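Putative mRNA export protein (PDB 4WP2) probably takes part in exporting mRNA from the nucleus to the cytoplasm, the chain here being the C-terminal UBA domain of this Mex67 export factor. Local coordinates at residues 9-13 against 34-39. Numbering follows the deposited sequence.
Sequences LIAEV and WNLELA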
loop_
_atom_site.group_PDB
_atom_site.type_symbol
_atom_site.label_atom_id
_atom_site.label_comp_id
_atom_site.label_asym_id
_atom_site.label_seq_id
_atom_site.Cartn_x
_atom_site.Cartn_y
_atom_site.Cartn_z
ATOM N N LEU A 9 31.662 -14.631 -8.449
ATOM C CA LEU A 9 33.102 -14.808 -8.650
ATOM C C LEU A 9 33.410 -15.688 -9.887
ATOM O O LEU A 9 34.314 -15.386 -10.668
ATOM C CB LEU A 9 33.742 -15.415 -7.398
ATOM C CG LEU A 9 33.787 -14.440 -6.219
ATOM C CD1 LEU A 9 34.015 -15.171 -4.907
ATOM C CD2 LEU A 9 34.885 -13.410 -6.447
ATOM N N ILE A 10 32.650 -16.763 -10.073
ATOM C CA ILE A 10 32.791 -17.597 -11.266
ATOM C C ILE A 10 32.541 -16.767 -12.527
ATOM O O ILE A 10 33.291 -16.853 -13.508
ATOM C CB ILE A 10 31.807 -18.805 -11.256
ATOM C CG1 ILE A 10 32.159 -19.794 -10.137
ATOM C CG2 ILE A 10 31.816 -19.534 -12.605
ATOM C CD1 ILE A 10 31.096 -20.874 -9.911
ATOM N N ALA A 11 31.476 -15.968 -12.496
ATOM C CA ALA A 11 31.103 -15.153 -13.640
ATOM C C ALA A 11 32.219 -14.181 -13.993
ATOM O O ALA A 11 32.497 -13.956 -15.174
ATOM C CB ALA A 11 29.805 -14.387 -13.359
ATOM N N GLU A 12 32.877 -13.627 -12.977
ATOM C CA GLU A 12 33.943 -12.667 -13.222
ATOM C C GLU A 12 35.173 -13.334 -13.827
ATOM O O GLU A 12 35.797 -12.780 -14.736
ATOM C CB GLU A 12 34.331 -11.935 -11.938
ATOM C CG GLU A 12 35.391 -10.874 -12.161
ATOM C CD GLU A 12 34.919 -9.728 -13.044
ATOM O OE1 GLU A 12 33.717 -9.660 -13.383
ATOM O OE2 GLU A 12 35.772 -8.913 -13.441
ATOM N N VAL A 13 35.532 -14.507 -13.318
ATOM C CA VAL A 13 36.662 -15.248 -13.868
ATOM C C VAL A 13 36.380 -15.608 -15.328
ATOM O O VAL A 13 37.259 -15.497 -16.173
ATOM C CB VAL A 13 36.966 -16.520 -13.049
ATOM C CG1 VAL A 13 37.939 -17.437 -13.778
ATOM C CG2 VAL A 13 37.530 -16.148 -11.679
ATOM N N TRP A 34 38.871 -19.146 -3.414
ATOM C CA TRP A 34 37.915 -18.166 -3.945
ATOM C C TRP A 34 38.431 -16.727 -3.928
ATOM O O TRP A 34 37.671 -15.784 -4.136
ATOM C CB TRP A 34 36.592 -18.270 -3.184
ATOM C CG TRP A 34 35.942 -19.585 -3.416
ATOM C CD1 TRP A 34 36.106 -20.718 -2.684
ATOM C CD2 TRP A 34 35.028 -19.914 -4.466
ATOM N NE1 TRP A 34 35.347 -21.733 -3.207
ATOM C CE2 TRP A 34 34.681 -21.266 -4.309
ATOM C CE3 TRP A 34 34.474 -19.194 -5.529
ATOM C CZ2 TRP A 34 33.798 -21.917 -5.171
ATOM C CZ3 TRP A 34 33.599 -19.840 -6.384
ATOM C CH2 TRP A 34 33.268 -21.185 -6.199
ATOM N N ASN A 35 39.740 -16.575 -3.767
ATOM C CA ASN A 35 40.394 -15.286 -3.928
ATOM C C ASN A 35 40.481 -14.991 -5.424
ATOM O O ASN A 35 41.149 -15.725 -6.161
ATOM C CB ASN A 35 41.797 -15.312 -3.327
ATOM C CG ASN A 35 42.484 -13.957 -3.365
ATOM O OD1 ASN A 35 42.768 -13.421 -4.431
ATOM N ND2 ASN A 35 42.875 -13.468 -2.195
ATOM N N LEU A 36 39.832 -13.925 -5.880
ATOM C CA LEU A 36 39.767 -13.657 -7.314
ATOM C C LEU A 36 41.140 -13.473 -7.939
ATOM O O LEU A 36 41.412 -13.979 -9.030
ATOM C CB LEU A 36 38.933 -12.407 -7.607
ATOM C CG LEU A 36 38.799 -12.098 -9.103
ATOM C CD1 LEU A 36 38.011 -13.191 -9.823
ATOM C CD2 LEU A 36 38.173 -10.730 -9.337
ATOM N N GLU A 37 41.992 -12.707 -7.274
ATOM C CA GLU A 37 43.306 -12.418 -7.824
ATOM C C GLU A 37 44.156 -13.685 -7.935
ATOM O O GLU A 37 44.840 -13.888 -8.928
ATOM C CB GLU A 37 44.021 -11.361 -6.986
ATOM C CG GLU A 37 43.436 -9.963 -7.157
ATOM C CD GLU A 37 43.469 -9.481 -8.604
ATOM O OE1 GLU A 37 44.533 -9.586 -9.253
ATOM O OE2 GLU A 37 42.423 -9.000 -9.092
ATOM N N LEU A 38 44.105 -14.536 -6.917
ATOM C CA LEU A 38 44.896 -15.763 -6.927
ATOM C C LEU A 38 44.383 -16.731 -7.999
ATOM O O LEU A 38 45.159 -17.464 -8.609
ATOM C CB LEU A 38 44.864 -16.432 -5.557
ATOM C CG LEU A 38 45.646 -15.742 -4.436
ATOM C CD1 LEU A 38 45.473 -16.519 -3.145
ATOM C CD2 LEU A 38 47.112 -15.555 -4.770
ATOM N N ALA A 39 43.071 -16.730 -8.223
ATOM C CA ALA A 39 42.473 -17.546 -9.272
ATOM C C ALA A 39 42.974 -17.116 -10.655
ATOM O O ALA A 39 43.363 -17.951 -11.480
ATOM C CB ALA A 39 40.939 -17.462 -9.199
#
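L9, I10, E12 and V13 on helix 2-17 meet W34, in the turn just before helix 36-46, and L36 and A39 in its first turn: a partly buried apolar contact of this small three-helix UBA (TAP C-terminal) domain, running from its interior at I10, V13 and A39 out to its surface. L9 and L36 mark the nearest backbone approach, their CA atoms 6.9 Å apart. The closest side-chain touch is V13 CG2 to L36 CD1 at 3.5 Å, the two side chains running past each other in opposite directions. L36 points its two methyls at two residues of the facing helix, CD1 to V13 and CD2 to E12 CG at 4.0 Å; its chi1 of -178°, which swings CG away from the backbone N, puts them there. E12 and L36 cross at about a right angle; E12 touches through its aliphatic stem, while its carboxylate forms a salt bridge with R15. L9 reaches both W34 and L36: its CD1 lies 3.8 Å from W34 O and obliquely beside the indole, and its CD2 approaches L36 CB. I10 comes to the rim of the same indole, with CG1 near the ring plane and 4.0 Å from W34 CZ3. Just before the helix, N35 turns away as its N-cap; N35 OD1 accepts from L38 N at 3.0 Å, with an N-H...O angle of 161°, fixing the first turn that carries L36. Buried A39 presents its methyl CB to V13 CG2 from the facing helix, at 4.4 Å. L28 packs against V13, W34 and A39, and helix 21-25 covers I10 and V13, bringing all three helices together around this contact.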